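Local coordinates for hypothetical protein (Aquifex aeolicus, PDB 2HEK) that binds zinc and guanosine-5'-diphosphate at separate sites and, as a member of the HD-domain family, may act as a dGTPase, at residues Arg32-Leu37 and Leu255-Val260; Val197-Gly202 and Tyr326-Glu331; Val13-Ala18 and Gly57-Thr62. All blocks are in the same frame, centred on the assembly; numbering follows the deposited sequence.

Interaction 3 is the most buried of the three, whereas interactions 1 and 2 are only partly so. Its largely apolar packing of strand 11-16 on helix 51-69, with one water bridge, contrasts with interaction 1, where the first turn of helix 257-266 grips the loop 32-37 through hydrogen bonds, an aspartate and four waters. Interaction 2 is a parallel strand pairing held mostly by backbone bonds, and it lies away from the zinc and GDP sites. Its centre is 41 Å from that of interaction 1, on the other side of the chain's centre. Interactions 1 and 3 are closer, with about 7 Å between nearest atoms, and helix 51-69, one side of interaction 3, also receives V34 and Q36 of interaction 1.

Interaction 1 of 3, residues Arg32-Leu37 and Leu255-Val260. With GDP (guanosine-5'-diphosphate), chain H.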
loop_
_atom_site.group_PDB
_atom_site.type_symbol
_atom_site.label_atom_id
_atom_site.label_comp_id
_atom_site.label_asym_id
_atom_site.label_seq_id
_atom_site.Cartn_x
_atom_site.Cartn_y
_atom_site.Cartn_z
ATOM N N ARG A 32 8.687 -8.456 -25.420
ATOM C CA ARG A 32 8.006 -7.141 -25.224
ATOM C C ARG A 32 6.734 -7.067 -26.051
ATOM O O ARG A 32 5.952 -6.186 -25.838
ATOM C CB ARG A 32 8.876 -5.984 -25.738
ATOM C CG ARG A 32 9.890 -5.503 -24.791
ATOM C CD ARG A 32 10.563 -4.266 -25.229
ATOM N NE ARG A 32 10.718 -3.476 -24.019
ATOM C CZ ARG A 32 11.864 -3.044 -23.561
ATOM N NH1 ARG A 32 12.972 -3.262 -24.259
ATOM N NH2 ARG A 32 11.882 -2.364 -22.429
ATOM N N TYR A 33 6.558 -7.954 -27.027
ATOM C CA TYR A 33 5.418 -7.862 -27.973
ATOM C C TYR A 33 4.430 -9.033 -27.804
ATOM O O TYR A 33 3.614 -9.344 -28.690
ATOM C CB TYR A 33 5.941 -7.638 -29.418
ATOM C CG TYR A 33 6.903 -6.449 -29.417
ATOM C CD1 TYR A 33 6.413 -5.137 -29.302
ATOM C CD2 TYR A 33 8.280 -6.634 -29.436
ATOM C CE1 TYR A 33 7.264 -4.029 -29.243
ATOM C CE2 TYR A 33 9.170 -5.508 -29.355
ATOM C CZ TYR A 33 8.636 -4.212 -29.261
ATOM O OH TYR A 33 9.460 -3.081 -29.154
ATOM N N VAL A 34 4.490 -9.643 -26.621
ATOM C CA VAL A 34 3.618 -10.766 -26.252
ATOM C C VAL A 34 3.073 -10.467 -24.849
ATOM O O VAL A 34 3.818 -10.556 -23.876
ATOM C CB VAL A 34 4.410 -12.123 -26.180
ATOM C CG1 VAL A 34 3.495 -13.284 -25.717
ATOM C CG2 VAL A 34 5.102 -12.498 -27.530
ATOM N N LYS A 35 1.791 -10.137 -24.744
ATOM C CA LYS A 35 1.145 -9.932 -23.451
ATOM C C LYS A 35 1.146 -11.208 -22.642
ATOM O O LYS A 35 0.861 -12.296 -23.171
ATOM C CB LYS A 35 -0.301 -9.440 -23.628
ATOM C CG LYS A 35 -0.383 -7.964 -24.082
ATOM C CD LYS A 35 -1.832 -7.444 -24.044
ATOM C CE LYS A 35 -2.059 -6.267 -25.018
ATOM N NZ LYS A 35 -1.786 -6.688 -26.459
ATOM N N GLN A 36 1.471 -11.064 -21.361
ATOM C CA GLN A 36 1.534 -12.152 -20.421
ATOM C C GLN A 36 0.224 -12.923 -20.423
ATOM O O GLN A 36 0.229 -14.164 -20.421
ATOM C CB GLN A 36 1.839 -11.598 -19.022
ATOM C CG GLN A 36 1.865 -12.649 -17.905
ATOM C CD GLN A 36 3.145 -13.494 -17.930
ATOM O OE1 GLN A 36 4.119 -13.166 -18.623
ATOM N NE2 GLN A 36 3.135 -14.603 -17.194
ATOM N N LEU A 37 -0.898 -12.201 -20.470
ATOM C CA LEU A 37 -2.212 -12.823 -20.337
ATOM C C LEU A 37 -3.047 -12.850 -21.623
ATOM O O LEU A 37 -4.247 -13.052 -21.559
ATOM C CB LEU A 37 -3.008 -12.155 -19.194
ATOM C CG LEU A 37 -2.465 -12.261 -17.768
ATOM C CD1 LEU A 37 -3.414 -11.561 -16.756
ATOM C CD2 LEU A 37 -2.310 -13.714 -17.336
ATOM N N LEU A 255 6.210 -14.716 -34.696
ATOM C CA LEU A 255 4.909 -14.778 -34.066
ATOM C C LEU A 255 4.897 -13.901 -32.810
ATOM O O LEU A 255 5.483 -14.269 -31.785
ATOM C CB LEU A 255 4.577 -16.212 -33.664
ATOM C CG LEU A 255 4.256 -17.234 -34.747
ATOM C CD1 LEU A 255 4.180 -18.600 -34.094
ATOM C CD2 LEU A 255 2.933 -16.899 -35.455
ATOM N N ASN A 256 4.258 -12.739 -32.914
ATOM C CA ASN A 256 3.921 -11.914 -31.746
ATOM C C ASN A 256 2.413 -11.566 -31.769
ATOM O O ASN A 256 1.701 -11.981 -32.702
ATOM C CB ASN A 256 4.850 -10.688 -31.623
ATOM C CG ASN A 256 4.730 -9.718 -32.805
ATOM O OD1 ASN A 256 3.659 -9.510 -33.375
ATOM N ND2 ASN A 256 5.841 -9.106 -33.161
ATOM N N ASP A 257 1.910 -10.847 -30.759
ATOM C CA ASP A 257 0.466 -10.635 -30.666
ATOM C C ASP A 257 -0.000 -9.842 -31.883
ATOM O O ASP A 257 -1.008 -10.193 -32.476
ATOM C CB ASP A 257 0.050 -9.820 -29.437
ATOM C CG ASP A 257 0.353 -10.509 -28.117
ATOM O OD1 ASP A 257 0.713 -11.698 -28.084
ATOM O OD2 ASP A 257 0.214 -9.818 -27.090
ATOM N N ALA A 258 0.705 -8.749 -32.203
ATOM C CA ALA A 258 0.329 -7.882 -33.340
ATOM C C ALA A 258 0.294 -8.628 -34.675
ATOM O O ALA A 258 -0.575 -8.360 -35.490
ATOM C CB ALA A 258 1.235 -6.639 -33.446
ATOM N N PHE A 259 1.242 -9.530 -34.894
ATOM C CA PHE A 259 1.247 -10.366 -36.103
ATOM C C PHE A 259 -0.047 -11.184 -36.219
ATOM O O PHE A 259 -0.731 -11.147 -37.252
ATOM C CB PHE A 259 2.448 -11.308 -36.113
ATOM C CG PHE A 259 2.471 -12.233 -37.299
ATOM C CD1 PHE A 259 3.140 -11.873 -38.465
ATOM C CD2 PHE A 259 1.824 -13.470 -37.256
ATOM C CE1 PHE A 259 3.158 -12.723 -39.565
ATOM C CE2 PHE A 259 1.841 -14.327 -38.369
ATOM C CZ PHE A 259 2.509 -13.948 -39.515
ATOM N N VAL A 260 -0.382 -11.932 -35.171
ATOM C CA VAL A 260 -1.645 -12.681 -35.145
ATOM C C VAL A 260 -2.845 -11.771 -35.363
ATOM O O VAL A 260 -3.661 -12.050 -36.228
ATOM C CB VAL A 260 -1.805 -13.474 -33.846
ATOM C CG1 VAL A 260 -3.148 -14.201 -33.816
ATOM C CG2 VAL A 260 -0.654 -14.438 -33.706
HETATM P PB GDP H . 22.156 4.791 -20.933
HETATM O O1B GDP H . 21.465 5.968 -20.268
HETATM O O2B GDP H . 23.617 5.137 -21.154
HETATM O O3B GDP H . 22.081 3.577 -20.022
HETATM O O3A GDP H . 21.457 4.476 -22.370
HETATM P PA GDP H . 20.369 3.291 -22.588
HETATM O O1A GDP H . 20.944 1.937 -22.219
HETATM O O2A GDP H . 19.828 3.252 -24.000
HETATM O "O5'" GDP H . 19.199 3.718 -21.562
HETATM C "C5'" GDP H . 18.034 2.926 -21.372
HETATM C "C4'" GDP H . 17.847 2.720 -19.877
HETATM O "O4'" GDP H . 16.525 2.225 -19.682
HETATM C "C3'" GDP H . 18.813 1.686 -19.297
HETATM O "O3'" GDP H . 19.771 2.275 -18.403
HETATM C "C2'" GDP H . 17.931 0.676 -18.577
HETATM O "O2'" GDP H . 17.957 0.920 -17.171
HETATM C "C1'" GDP H . 16.517 0.920 -19.100
HETATM N N9 GDP H . 16.069 -0.096 -20.106
HETATM C C8 GDP H . 14.783 -0.456 -20.318
HETATM N N7 GDP H . 14.659 -1.405 -21.285
HETATM C C5 GDP H . 15.904 -1.682 -21.720
HETATM C C6 GDP H . 16.514 -2.586 -22.723
HETATM O O6 GDP H . 15.817 -3.330 -23.423
HETATM N N1 GDP H . 17.846 -2.573 -22.866
HETATM C C2 GDP H . 18.659 -1.770 -22.143
HETATM N N2 GDP H . 19.998 -1.811 -22.347
HETATM N N3 GDP H . 18.175 -0.911 -21.207
HETATM C C4 GDP H . 16.833 -0.818 -20.949
HETATM O O HOH W 1 2.590 -7.074 -30.487
HETATM O O HOH W 2 0.032 -12.913 -25.749
HETATM O O HOH W 3 -2.629 -9.550 -26.523
HETATM O O HOH W 4 0.962 -6.897 -27.557
#
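D257 and K35 form the centre of this contact, where the first turn of helix 257-266 is docked on the loop 32-37 through an N-capped helix start. K35 N donates to D257 OD2 at 2.8 Å, and the N-H...O angle of 179° makes the bond practically straight; it arrives on the syn side of the carboxylate, 26° out of its plane. In return D257 N donates to Y33 O at 3.1 Å, so one residue of the helix binds the loop backbone on both sides of V34. D257 CG stands beside its own backbone N (chi1 -64°), and OD1 comes within 3.6 Å of V34 CA. The lysine ammonium adds a long salt bridge, with K35 NZ 3.8 Å from D257 OD2, and waters 3 and 4 each link the same two atoms. Water 2 joins D257 OD1 to K35 O, so both carboxylate oxygens have polar partners. Water 1 joins Y33 O to A258 N. N256 both touches Y33, CB to CB at 3.9 Å, and caps the helix, its OD1 accepting from F259 N at 2.9 Å.

Further out, the loop is also held by backbone bonding between V34 and R51 at the start of helix 51-69. The Y33 hydroxyl bonds to Y41 of the second subunit, which places this contact beside a subunit interface. Adjacent R32 binds the guanine base of GDP, with NH2 donating in plane to N7 at 3.2 Å and NH1 donating to O6 at 3.0 Å.

Interaction 2 of 3, residues Val197-Gly202 and Tyr326-Glu331; sequences VVDESG and YVLSSE
V198 and V327 are paired in register as neighbours in parallel strands, the two central strands of a four-stranded mixed sheet in which 195-199 and 326-329 are flanked by 189-192 and 332-335. The tight part is the backbone. V198 N donates to Y326 O at 2.9 Å, and V198 O takes L328 N at 2.8 Å; this alternation of partners on both sides of V327 is the parallel pattern. The same carbonyl also receives a CA-H...O contact from V327 CA, at 3.0 Å. At the start of the strands, V197 CG1 lies 3.7 Å from Y326 CB, because CG1 stands beside the backbone N (chi1 -57°), and L333 packs on V197, Y326 and L328.

Toward the C-terminal ends the strands, whose axes are inclined by 37°, hold each other less firmly. E200 N reaches L328 O in a weak bond with an N-H...O angle of only 133°, and S330 and E331 are exposed, the latter poorly ordered. The 195-199 strand closes in an Asx turn: D199 OD2 accepts S201 N at 3.3 Å from above the carboxylate plane, and S201 OG at 2.8 Å on its anti lone pair.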
loop_
_atom_site.group_PDB
_atom_site.type_symbol
_atom_site.label_atom_id
_atom_site.label_comp_id
_atom_site.label_asym_id
_atom_site.label_seq_id
_atom_site.Cartn_x
_atom_site.Cartn_y
_atom_site.Cartn_z
ATOM N N VAL A 197 11.823 -26.557 0.703
ATOM C CA VAL A 197 10.716 -26.812 1.644
ATOM C C VAL A 197 10.397 -25.512 2.381
ATOM O O VAL A 197 11.158 -24.564 2.261
ATOM C CB VAL A 197 11.080 -27.953 2.686
ATOM C CG1 VAL A 197 11.458 -29.248 1.968
ATOM C CG2 VAL A 197 12.213 -27.538 3.596
ATOM N N VAL A 198 9.326 -25.478 3.181
ATOM C CA VAL A 198 9.025 -24.283 3.971
ATOM C C VAL A 198 9.292 -24.585 5.450
ATOM O O VAL A 198 8.821 -25.587 5.954
ATOM C CB VAL A 198 7.530 -23.842 3.809
ATOM C CG1 VAL A 198 7.247 -22.475 4.511
ATOM C CG2 VAL A 198 7.136 -23.768 2.324
ATOM N N ASP A 199 10.068 -23.749 6.127
ATOM C CA ASP A 199 10.198 -23.839 7.582
ATOM C C ASP A 199 8.835 -23.626 8.256
ATOM O O ASP A 199 7.975 -22.908 7.746
ATOM C CB ASP A 199 11.161 -22.795 8.092
ATOM C CG ASP A 199 11.556 -23.055 9.532
ATOM O OD1 ASP A 199 12.177 -24.112 9.773
ATOM O OD2 ASP A 199 11.226 -22.242 10.421
ATOM N N GLU A 200 8.612 -24.239 9.407
ATOM C CA GLU A 200 7.326 -24.103 10.052
ATOM C C GLU A 200 6.996 -22.654 10.386
ATOM O O GLU A 200 5.840 -22.309 10.453
ATOM C CB GLU A 200 7.236 -24.973 11.304
ATOM C CG GLU A 200 5.800 -25.378 11.606
ATOM C CD GLU A 200 5.674 -26.309 12.791
ATOM O OE1 GLU A 200 6.712 -26.706 13.379
ATOM O OE2 GLU A 200 4.520 -26.637 13.134
ATOM N N SER A 201 7.996 -21.794 10.580
ATOM C CA SER A 201 7.747 -20.367 10.821
ATOM C C SER A 201 7.108 -19.678 9.597
ATOM O O SER A 201 6.673 -18.521 9.671
ATOM C CB SER A 201 9.042 -19.657 11.199
ATOM O OG SER A 201 9.991 -19.722 10.134
ATOM N N GLY A 202 7.070 -20.387 8.473
ATOM C CA GLY A 202 6.446 -19.866 7.275
ATOM C C GLY A 202 5.130 -20.514 6.913
ATOM O O GLY A 202 4.658 -20.349 5.775
ATOM N N TYR A 326 6.350 -29.752 1.268
ATOM C CA TYR A 326 6.935 -30.089 2.561
ATOM C C TYR A 326 7.221 -28.903 3.458
ATOM O O TYR A 326 7.615 -27.827 3.006
ATOM C CB TYR A 326 8.216 -30.890 2.360
ATOM C CG TYR A 326 7.976 -32.233 1.733
ATOM C CD1 TYR A 326 8.204 -32.435 0.381
ATOM C CD2 TYR A 326 7.506 -33.297 2.491
ATOM C CE1 TYR A 326 7.980 -33.662 -0.203
ATOM C CE2 TYR A 326 7.286 -34.535 1.923
ATOM C CZ TYR A 326 7.520 -34.708 0.580
ATOM O OH TYR A 326 7.298 -35.941 0.008
ATOM N N VAL A 327 6.996 -29.130 4.737
ATOM C CA VAL A 327 7.223 -28.160 5.765
ATOM C C VAL A 327 8.191 -28.806 6.747
ATOM O O VAL A 327 7.963 -29.931 7.182
ATOM C CB VAL A 327 5.904 -27.783 6.477
ATOM C CG1 VAL A 327 6.197 -26.937 7.703
ATOM C CG2 VAL A 327 4.955 -27.012 5.492
ATOM N N LEU A 328 9.268 -28.101 7.080
ATOM C CA LEU A 328 10.238 -28.599 8.051
ATOM C C LEU A 328 9.809 -28.218 9.448
ATOM O O LEU A 328 9.804 -27.042 9.809
ATOM C CB LEU A 328 11.647 -28.073 7.754
ATOM C CG LEU A 328 12.794 -28.552 8.655
ATOM C CD1 LEU A 328 13.114 -30.033 8.444
ATOM C CD2 LEU A 328 14.002 -27.722 8.395
ATOM N N SER A 329 9.438 -29.235 10.221
ATOM C CA SER A 329 9.006 -29.079 11.604
ATOM C C SER A 329 10.157 -29.342 12.572
ATOM O O SER A 329 11.250 -29.735 12.155
ATOM C CB SER A 329 7.878 -30.062 11.898
ATOM O OG SER A 329 7.497 -29.981 13.264
ATOM N N SER A 330 9.914 -29.129 13.863
ATOM C CA SER A 330 10.886 -29.532 14.884
ATOM C C SER A 330 11.035 -31.068 14.934
ATOM O O SER A 330 12.099 -31.585 15.280
ATOM C CB SER A 330 10.538 -28.943 16.259
ATOM O OG SER A 330 9.158 -29.087 16.557
ATOM N N GLU A 331 9.970 -31.771 14.542
ATOM C CA GLU A 331 9.945 -33.234 14.442
ATOM C C GLU A 331 10.420 -33.743 13.074
ATOM O O GLU A 331 10.183 -34.904 12.724
ATOM C CB GLU A 331 8.522 -33.752 14.681
ATOM C CG GLU A 331 7.747 -33.078 15.809
ATOM C CD GLU A 331 6.239 -33.223 15.636
ATOM O OE1 GLU A 331 5.685 -32.610 14.688
ATOM O OE2 GLU A 331 5.611 -33.945 16.446
#

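Interaction 3 of 3, residues Val13-Ala18 and Gly57-Thr62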
loop_
_atom_site.group_PDB
_atom_site.type_symbol
_atom_site.label_atom_id
_atom_site.label_comp_id
_atom_site.label_asym_id
_atom_site.label_seq_id
_atom_site.Cartn_x
_atom_site.Cartn_y
_atom_site.Cartn_z
ATOM N N VAL A 13 14.879 -3.695 -10.641
ATOM C CA VAL A 13 15.552 -4.980 -10.856
ATOM C C VAL A 13 16.982 -4.722 -11.380
ATOM O O VAL A 13 17.166 -4.062 -12.396
ATOM C CB VAL A 13 14.746 -5.861 -11.825
ATOM C CG1 VAL A 13 15.535 -7.151 -12.219
ATOM C CG2 VAL A 13 13.347 -6.179 -11.181
ATOM N N ARG A 14 17.972 -5.227 -10.650
ATOM C CA ARG A 14 19.363 -5.019 -10.989
ATOM C C ARG A 14 19.799 -6.221 -11.791
ATOM O O ARG A 14 19.591 -7.352 -11.364
ATOM C CB ARG A 14 20.201 -4.909 -9.711
ATOM C CG ARG A 14 20.039 -3.577 -8.994
ATOM C CD ARG A 14 20.869 -3.509 -7.708
ATOM N NE ARG A 14 22.308 -3.746 -7.942
ATOM C CZ ARG A 14 23.240 -2.795 -7.945
ATOM N NH1 ARG A 14 22.905 -1.530 -7.737
ATOM N NH2 ARG A 14 24.517 -3.106 -8.143
ATOM N N VAL A 15 20.381 -5.980 -12.955
ATOM C CA VAL A 15 20.856 -7.031 -13.833
ATOM C C VAL A 15 22.358 -6.852 -14.160
ATOM O O VAL A 15 22.786 -5.751 -14.516
ATOM C CB VAL A 15 20.058 -7.020 -15.163
ATOM C CG1 VAL A 15 20.469 -8.194 -16.057
ATOM C CG2 VAL A 15 18.521 -7.101 -14.882
ATOM N N GLY A 16 23.130 -7.942 -14.071
ATOM C CA GLY A 16 24.555 -7.961 -14.413
ATOM C C GLY A 16 24.819 -8.082 -15.902
ATOM O O GLY A 16 23.895 -8.096 -16.708
ATOM N N GLU A 17 26.085 -8.189 -16.288
ATOM C CA GLU A 17 26.408 -8.088 -17.705
ATOM C C GLU A 17 25.898 -9.259 -18.535
ATOM O O GLU A 17 25.500 -9.074 -19.686
ATOM C CB GLU A 17 27.918 -7.926 -17.913
ATOM C CG GLU A 17 28.378 -8.085 -19.372
ATOM C CD GLU A 17 28.059 -6.893 -20.299
ATOM O OE1 GLU A 17 26.856 -6.608 -20.580
ATOM O OE2 GLU A 17 29.034 -6.266 -20.785
ATOM N N ALA A 18 25.939 -10.473 -17.989
ATOM C CA ALA A 18 25.476 -11.609 -18.792
ATOM C C ALA A 18 23.982 -11.458 -19.103
ATOM O O ALA A 18 23.542 -11.638 -20.247
ATOM C CB ALA A 18 25.784 -12.958 -18.099
ATOM N N GLY A 57 11.327 -10.018 -13.871
ATOM C CA GLY A 57 10.817 -10.305 -12.522
ATOM C C GLY A 57 11.201 -11.698 -12.061
ATOM O O GLY A 57 11.587 -11.896 -10.907
ATOM N N VAL A 58 11.104 -12.682 -12.956
ATOM C CA VAL A 58 11.557 -14.062 -12.597
ATOM C C VAL A 58 13.064 -14.097 -12.237
ATOM O O VAL A 58 13.477 -14.671 -11.209
ATOM C CB VAL A 58 11.222 -15.071 -13.705
ATOM C CG1 VAL A 58 11.745 -16.474 -13.321
ATOM C CG2 VAL A 58 9.702 -15.146 -13.932
ATOM N N TYR A 59 13.880 -13.458 -13.077
ATOM C CA TYR A 59 15.301 -13.270 -12.784
ATOM C C TYR A 59 15.488 -12.660 -11.376
ATOM O O TYR A 59 16.281 -13.147 -10.602
ATOM C CB TYR A 59 15.923 -12.375 -13.837
ATOM C CG TYR A 59 17.344 -11.905 -13.588
ATOM C CD1 TYR A 59 17.616 -10.759 -12.809
ATOM C CD2 TYR A 59 18.427 -12.577 -14.189
ATOM C CE1 TYR A 59 18.970 -10.320 -12.592
ATOM C CE2 TYR A 59 19.754 -12.145 -14.001
ATOM C CZ TYR A 59 20.020 -11.020 -13.210
ATOM O OH TYR A 59 21.341 -10.629 -13.038
ATOM N N HIS A 60 14.758 -11.599 -11.051
ATOM C CA HIS A 60 14.889 -10.931 -9.747
ATOM C C HIS A 60 14.428 -11.812 -8.572
ATOM O O HIS A 60 15.116 -11.912 -7.524
ATOM C CB HIS A 60 14.053 -9.635 -9.797
ATOM C CG HIS A 60 13.954 -8.944 -8.481
ATOM N ND1 HIS A 60 14.993 -8.217 -7.947
ATOM C CD2 HIS A 60 12.941 -8.877 -7.582
ATOM C CE1 HIS A 60 14.624 -7.729 -6.770
ATOM N NE2 HIS A 60 13.381 -8.109 -6.533
ATOM N N ILE A 61 13.280 -12.479 -8.714
ATOM C CA ILE A 61 12.825 -13.386 -7.651
ATOM C C ILE A 61 13.752 -14.609 -7.492
ATOM O O ILE A 61 14.027 -15.040 -6.368
ATOM C CB ILE A 61 11.341 -13.845 -7.852
ATOM C CG1 ILE A 61 10.431 -12.639 -7.671
ATOM C CG2 ILE A 61 10.927 -14.940 -6.799
ATOM C CD1 ILE A 61 10.423 -12.082 -6.218
ATOM N N THR A 62 14.256 -15.138 -8.613
ATOM C CA THR A 62 15.235 -16.226 -8.557
ATOM C C THR A 62 16.458 -15.797 -7.754
ATOM O O THR A 62 16.928 -16.569 -6.924
ATOM C CB THR A 62 15.668 -16.681 -9.967
ATOM O OG1 THR A 62 14.491 -17.089 -10.696
ATOM C CG2 THR A 62 16.634 -17.871 -9.871
HETATM O O HOH W 5 17.578 -8.365 -9.346
#
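Y59 and H60, successive residues of helix 51-69, the HD-domain helix that carries the zinc ligand H54, reach across to strand 11-16, which crosses the helix nearly perpendicularly: the axes of the short segments make 87° and come within 8.6 Å. Both side chains leave the helix with CG anti to the backbone N (chi1 171° for Y59 and 173° for H60), but their rings serve different parts of the strand.

The Y59 ring lies against V13, R14, V15 and G16. Its CE1 atom meets R14 O at 3.3 Å, with the carbonyl oxygen in the ring plane at the edge, the place where the slightly positive ring hydrogens lie. V15 brings both methyls to this ring: CG2 lies 4.0 Å from CE1, and CG1 lies as close to CZ. The two side chains cross at an oblique angle. G16, at the N-cap of helix 17-23, points its N-H almost straight at Y59 OH, but at 3.4 Å the bond is weak, and since the Y59 hydroxyl lies too near another atom, it is doubtful.

H60 packs through its first carbon. V13 straddles it, CG1 and CG2 each lying 3.8 Å from H60 CB, while CG2 alone continues to the imidazole, 3.9 Å from CG. Water 5, in the imidazole plane at the ring edge, lies 2.9 Å from H60 ND1 and donates to R14 O. Y10 also meets the H60 ring.

Strand 11-16 pairs with strand 2-7, which carries the GDP-binding K3 and E4, so the contact joins this hairpin to the HD-domain helix. Its chemistry implies a fit resting on shape and dispersion, with the R14 carbonyl served by the Y59 ring edge and water 5, and only a weak, doubtful N-H...OH bond besides.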